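Long-range contact in putative esterase/lipase/thioesterase (Silicibacter sp., PDB 2PBL), which probably hydrolyses ester or thioester bonds as an alpha/beta-hydrolase-fold enzyme, its natural substrate being unknown: residues A[5-13]-A[215-223]. Residues are numbered along the deposited sequence; the frame is centred on the assembly and turned at random.
Sequences DDAYANGAY and ERPAFLDQA
Tyr8 sets its ring against the first turn of helix 217-230, where the methyl of Ala218 rests over one face, CB 3.9 Å from the ring centroid in a CH-pi contact. Alanine suits this place because a lone methyl lets the ring lie close to the helix. The edge of Tyr8 is turned toward the face of Phe219 in an offset T-shaped pair, planes at 65°. At the far end of the ring Gln222, its chain bent at chi2 (-76°), donates NE2 to Tyr8 OH at 2.9 Å, close to the amide plane; its OE1 accepts from Asp171 N, so the buried amide both donates and accepts.

The outer side is polar and more exposed, yet closely stacked at Arg216. This N-cap residue bends at chi2 and chi3 and spreads its guanidinium flat on Tyr13, CZ 3.5 Å from the ring centroid, a cation-pi stack with planes 1° apart. A planar cation can stack and donate at once: Arg216 NH1 bonds Asp6 O (3.0 Å) from above the carbonyl plane, while Ala9 N closes the type I turn from the opposite face. Looser is the long salt bridge from Asp6 OD2 to Arg216 NH1; OD1 accepts from Tyr13 OH (2.6 Å) on its syn lone pair, in the ring plane, tying the tyrosine down. A water donates to Ala7 O and accepts from Ala218 N, a first-turn N-H without a helical carbonyl.

Asn10 is buried beside Phe219, OD1 3.3 Å from CE1; its ND2 bonds an unidentified ligand, and OD1 accepts from a second water, which also donates to Glu215 OE1. That oxygen bonds His242 ND1, consistent with the acid and histidine of a Ser-His-Glu triad. The chemistry thus implies that the N-terminal loop borders the probable active site, with water linking it to the presumed acid.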
ATOM      1  N   ASP A   5     -17.754  -2.424 -13.325  1.00 21.22           N
ATOM      2  CA  ASP A   5     -17.162  -3.652 -12.886  1.00 22.27           C
ATOM      3  C   ASP A   5     -16.022  -4.102 -13.778  1.00 22.55           C
ATOM      4  O   ASP A   5     -14.956  -4.467 -13.290  1.00 22.03           O
ATOM      5  CB  ASP A   5     -18.221  -4.766 -12.805  1.00 23.70           C
ATOM      6  CG  ASP A   5     -19.119  -4.611 -11.614  1.00 29.21           C
ATOM      7  OD1 ASP A   5     -18.885  -3.674 -10.823  1.00 22.78           O
ATOM      8  OD2 ASP A   5     -20.041  -5.427 -11.461  1.00 27.82           O
ATOM      9  N   ASP A   6     -16.268  -4.117 -15.083  1.00 22.28           N
ATOM     10  CA  ASP A   6     -15.247  -4.605 -16.010  1.00 22.75           C
ATOM     11  C   ASP A   6     -14.000  -3.696 -16.005  1.00 20.15           C
ATOM     12  O   ASP A   6     -12.887  -4.193 -16.072  1.00 21.79           O
ATOM     13  CB  ASP A   6     -15.794  -4.696 -17.436  1.00 23.62           C
ATOM     14  CG  ASP A   6     -14.761  -5.232 -18.412  1.00 28.27           C
ATOM     15  OD1 ASP A   6     -14.274  -6.369 -18.232  1.00 36.89           O
ATOM     16  OD2 ASP A   6     -14.436  -4.503 -19.356  1.00 41.04           O
ATOM     17  N   ALA A   7     -14.222  -2.381 -15.949  1.00 19.51           N
ATOM     18  CA  ALA A   7     -13.165  -1.357 -15.909  1.00 20.61           C
ATOM     19  C   ALA A   7     -12.199  -1.546 -14.721  1.00 20.68           C
ATOM     20  O   ALA A   7     -10.982  -1.414 -14.875  1.00 18.01           O
ATOM     21  CB  ALA A   7     -13.783   0.004 -15.861  1.00 20.06           C
ATOM     22  N   TYR A   8     -12.741  -1.906 -13.553  1.00 20.23           N
ATOM     23  CA  TYR A   8     -11.921  -2.144 -12.355  1.00 20.16           C
ATOM     24  C   TYR A   8     -11.463  -3.600 -12.128  1.00 20.66           C
ATOM     25  O   TYR A   8     -10.818  -3.927 -11.129  1.00 20.94           O
ATOM     26  CB  TYR A   8     -12.637  -1.536 -11.122  1.00 19.83           C
ATOM     27  CG  TYR A   8     -12.459  -0.068 -11.143  1.00 18.85           C
ATOM     28  CD1 TYR A   8     -13.374   0.766 -11.809  1.00 19.54           C
ATOM     29  CD2 TYR A   8     -11.327   0.518 -10.572  1.00 19.12           C
ATOM     30  CE1 TYR A   8     -13.185   2.130 -11.883  1.00 23.00           C
ATOM     31  CE2 TYR A   8     -11.145   1.869 -10.640  1.00 12.77           C
ATOM     32  CZ  TYR A   8     -12.067   2.682 -11.303  1.00 21.94           C
ATOM     33  OH  TYR A   8     -11.870   4.033 -11.415  1.00 16.92           O
ATOM     34  N   ALA A   9     -11.763  -4.485 -13.079  1.00 21.61           N
ATOM     35  CA  ALA A   9     -11.393  -5.870 -12.952  1.00 22.29           C
ATOM     36  C   ALA A   9      -9.971  -5.995 -13.462  1.00 23.17           C
ATOM     37  O   ALA A   9      -9.715  -5.679 -14.632  1.00 24.49           O
ATOM     38  CB  ALA A   9     -12.352  -6.743 -13.766  1.00 23.39           C
ATOM     39  N   ASN A  10      -9.047  -6.413 -12.596  1.00 22.95           N
ATOM     40  CA  ASN A  10      -7.663  -6.618 -12.995  1.00 22.82           C
ATOM     41  C   ASN A  10      -7.379  -8.018 -13.508  1.00 22.50           C
ATOM     42  O   ASN A  10      -6.913  -8.189 -14.634  1.00 23.43           O
ATOM     43  CB  ASN A  10      -6.717  -6.260 -11.840  1.00 24.42           C
ATOM     44  CG  ASN A  10      -6.775  -4.775 -11.478  1.00 21.02           C
ATOM     45  OD1 ASN A  10      -6.553  -3.889 -12.327  1.00 19.60           O
ATOM     46  ND2 ASN A  10      -7.096  -4.494 -10.198  1.00 21.41           N
ATOM     47  N   GLY A  11      -7.642  -9.008 -12.663  1.00 22.60           N
ATOM     48  CA  GLY A  11      -7.421 -10.420 -12.982  1.00 26.03           C
ATOM     49  C   GLY A  11      -7.892 -10.912 -14.335  1.00 25.73           C
ATOM     50  O   GLY A  11      -7.168 -11.619 -15.009  1.00 26.36           O
ATOM     51  N   ALA A  12      -9.090 -10.502 -14.735  1.00 28.13           N
ATOM     52  CA  ALA A  12      -9.677 -10.889 -16.025  1.00 28.77           C
ATOM     53  C   ALA A  12      -8.826 -10.521 -17.225  1.00 28.74           C
ATOM     54  O   ALA A  12      -8.999 -11.115 -18.286  1.00 28.05           O
ATOM     55  CB  ALA A  12     -11.048 -10.257 -16.191  1.00 30.76           C
ATOM     56  N   TYR A  13      -7.937  -9.541 -17.055  1.00 26.62           N
ATOM     57  CA  TYR A  13      -7.061  -9.050 -18.115  1.00 27.33           C
ATOM     58  C   TYR A  13      -5.598  -9.366 -17.934  1.00 25.37           C
ATOM     59  O   TYR A  13      -4.765  -8.869 -18.687  1.00 29.46           O
ATOM     60  CB  TYR A  13      -7.232  -7.541 -18.244  1.00 27.64           C
ATOM     61  CG  TYR A  13      -8.601  -7.229 -18.708  1.00 28.43           C
ATOM     62  CD1 TYR A  13      -8.899  -7.260 -20.064  1.00 33.00           C
ATOM     63  CD2 TYR A  13      -9.625  -6.991 -17.808  1.00 23.10           C
ATOM     64  CE1 TYR A  13     -10.174  -7.009 -20.519  1.00 34.87           C
ATOM     65  CE2 TYR A  13     -10.911  -6.749 -18.245  1.00 32.32           C
ATOM     66  CZ  TYR A  13     -11.176  -6.756 -19.615  1.00 39.12           C
ATOM     67  OH  TYR A  13     -12.441  -6.519 -20.097  1.00 38.98           O
ATOM     68  N   GLU A 215      -1.479  -1.590 -17.507  1.00 16.72           N
ATOM     69  CA  GLU A 215      -2.596  -1.738 -16.596  1.00 16.68           C
ATOM     70  C   GLU A 215      -3.885  -1.313 -17.210  1.00 19.44           C
ATOM     71  O   GLU A 215      -3.894  -0.696 -18.278  1.00 17.36           O
ATOM     72  CB  GLU A 215      -2.371  -0.979 -15.289  1.00 18.81           C
ATOM     73  CG  GLU A 215      -1.409  -1.718 -14.366  1.00 15.44           C
ATOM     74  CD  GLU A 215      -1.486  -1.237 -12.911  1.00 17.82           C
ATOM     75  OE1 GLU A 215      -2.618  -1.185 -12.382  1.00 19.91           O
ATOM     76  OE2 GLU A 215      -0.412  -0.919 -12.327  1.00 18.78           O
ATOM     77  N   ARG A 216      -4.976  -1.657 -16.520  1.00 17.48           N
ATOM     78  CA  ARG A 216      -6.330  -1.263 -16.927  1.00 17.29           C
ATOM     79  C   ARG A 216      -6.368   0.244 -17.090  1.00 18.24           C
ATOM     80  O   ARG A 216      -5.738   0.982 -16.301  1.00 17.97           O
ATOM     81  CB  ARG A 216      -7.369  -1.674 -15.864  1.00 17.81           C
ATOM     82  CG  ARG A 216      -7.414  -3.144 -15.488  1.00 23.04           C
ATOM     83  CD  ARG A 216      -7.889  -3.977 -16.651  1.00 23.38           C
ATOM     84  NE  ARG A 216      -9.288  -3.678 -16.939  1.00 27.93           N
ATOM     85  CZ  ARG A 216      -9.799  -3.618 -18.160  1.00 26.74           C
ATOM     86  NH1 ARG A 216     -11.068  -3.352 -18.321  1.00 23.18           N
ATOM     87  NH2 ARG A 216      -9.039  -3.802 -19.228  1.00 27.52           N
ATOM     88  N   PRO A 217      -7.043   0.727 -18.136  1.00 19.04           N
ATOM     89  CA  PRO A 217      -7.221   2.162 -18.294  1.00 16.70           C
ATOM     90  C   PRO A 217      -7.653   2.902 -17.003  1.00 17.35           C
ATOM     91  O   PRO A 217      -7.156   4.009 -16.741  1.00 17.83           O
ATOM     92  CB  PRO A 217      -8.329   2.234 -19.344  1.00 19.21           C
ATOM     93  CG  PRO A 217      -8.056   1.093 -20.192  1.00 18.76           C
ATOM     94  CD  PRO A 217      -7.653  -0.002 -19.280  1.00 18.41           C
ATOM     95  N   ALA A 218      -8.563   2.292 -16.247  1.00 16.00           N
ATOM     96  CA  ALA A 218      -9.053   2.851 -14.962  1.00 16.97           C
ATOM     97  C   ALA A 218      -7.878   3.142 -13.995  1.00 16.34           C
ATOM     98  O   ALA A 218      -7.855   4.174 -13.332  1.00 19.22           O
ATOM     99  CB  ALA A 218      -9.991   1.885 -14.329  1.00 18.22           C
ATOM    100  N   PHE A 219      -6.927   2.225 -13.908  1.00 16.15           N
ATOM    101  CA  PHE A 219      -5.758   2.423 -13.029  1.00 17.68           C
ATOM    102  C   PHE A 219      -4.781   3.461 -13.539  1.00 17.05           C
ATOM    103  O   PHE A 219      -4.170   4.171 -12.733  1.00 13.63           O
ATOM    104  CB  PHE A 219      -5.083   1.115 -12.641  1.00 16.43           C
ATOM    105  CG  PHE A 219      -5.825   0.398 -11.555  1.00 21.05           C
ATOM    106  CD1 PHE A 219      -6.890  -0.459 -11.856  1.00 18.22           C
ATOM    107  CD2 PHE A 219      -5.537   0.648 -10.223  1.00 19.90           C
ATOM    108  CE1 PHE A 219      -7.588  -1.092 -10.841  1.00 24.44           C
ATOM    109  CE2 PHE A 219      -6.271   0.043  -9.207  1.00 18.49           C
ATOM    110  CZ  PHE A 219      -7.276  -0.828  -9.506  1.00 18.46           C
ATOM    111  N   LEU A 220      -4.605   3.541 -14.854  1.00 14.69           N
ATOM    112  CA  LEU A 220      -3.805   4.594 -15.419  1.00 15.82           C
ATOM    113  C   LEU A 220      -4.452   5.951 -15.122  1.00 14.99           C
ATOM    114  O   LEU A 220      -3.759   6.937 -14.801  1.00 15.32           O
ATOM    115  CB  LEU A 220      -3.627   4.378 -16.938  1.00 16.59           C
ATOM    116  CG  LEU A 220      -2.773   3.182 -17.318  1.00 19.05           C
ATOM    117  CD1 LEU A 220      -2.813   2.989 -18.831  1.00 23.47           C
ATOM    118  CD2 LEU A 220      -1.347   3.364 -16.841  1.00 14.66           C
ATOM    119  N   ASP A 221      -5.776   6.002 -15.186  1.00 15.82           N
ATOM    120  CA  ASP A 221      -6.517   7.223 -14.873  1.00 15.23           C
ATOM    121  C   ASP A 221      -6.390   7.596 -13.375  1.00 14.15           C
ATOM    122  O   ASP A 221      -6.068   8.726 -13.027  1.00 12.86           O
ATOM    123  CB  ASP A 221      -8.001   7.067 -15.235  1.00 13.74           C
ATOM    124  CG  ASP A 221      -8.216   6.934 -16.738  1.00 21.73           C
ATOM    125  OD1 ASP A 221      -7.234   7.179 -17.465  1.00 24.79           O
ATOM    126  OD2 ASP A 221      -9.329   6.537 -17.180  1.00 21.08           O
ATOM    127  N   GLN A 222      -6.637   6.620 -12.526  1.00 14.19           N
ATOM    128  CA  GLN A 222      -6.510   6.805 -11.084  1.00 14.17           C
ATOM    129  C   GLN A 222      -5.115   7.371 -10.729  1.00 12.70           C
ATOM    130  O   GLN A 222      -4.994   8.223  -9.854  1.00 14.32           O
ATOM    131  CB  GLN A 222      -6.759   5.474 -10.353  1.00 17.45           C
ATOM    132  CG  GLN A 222      -8.211   4.997 -10.338  1.00 16.56           C
ATOM    133  CD  GLN A 222      -9.093   5.739  -9.359  1.00 17.65           C
ATOM    134  OE1 GLN A 222      -8.638   6.589  -8.596  1.00 14.45           O
ATOM    135  NE2 GLN A 222     -10.379   5.434  -9.399  1.00 16.29           N
ATOM    136  N   ALA A 223      -4.078   6.936 -11.434  1.00 12.41           N
ATOM    137  CA  ALA A 223      -2.722   7.402 -11.167  1.00 12.25           C
ATOM    138  C   ALA A 223      -2.537   8.863 -11.546  1.00 14.13           C
ATOM    139  O   ALA A 223      -2.083   9.658 -10.745  1.00 15.95           O
ATOM    140  CB  ALA A 223      -1.709   6.519 -11.866  1.00 11.88           C
TER
HETATM  141  O   HOH W   1     -10.347   0.168 -17.225  1.00 20.66           O
HETATM  142  O   HOH W   2      -4.588  -2.489 -13.578  1.00 18.07           O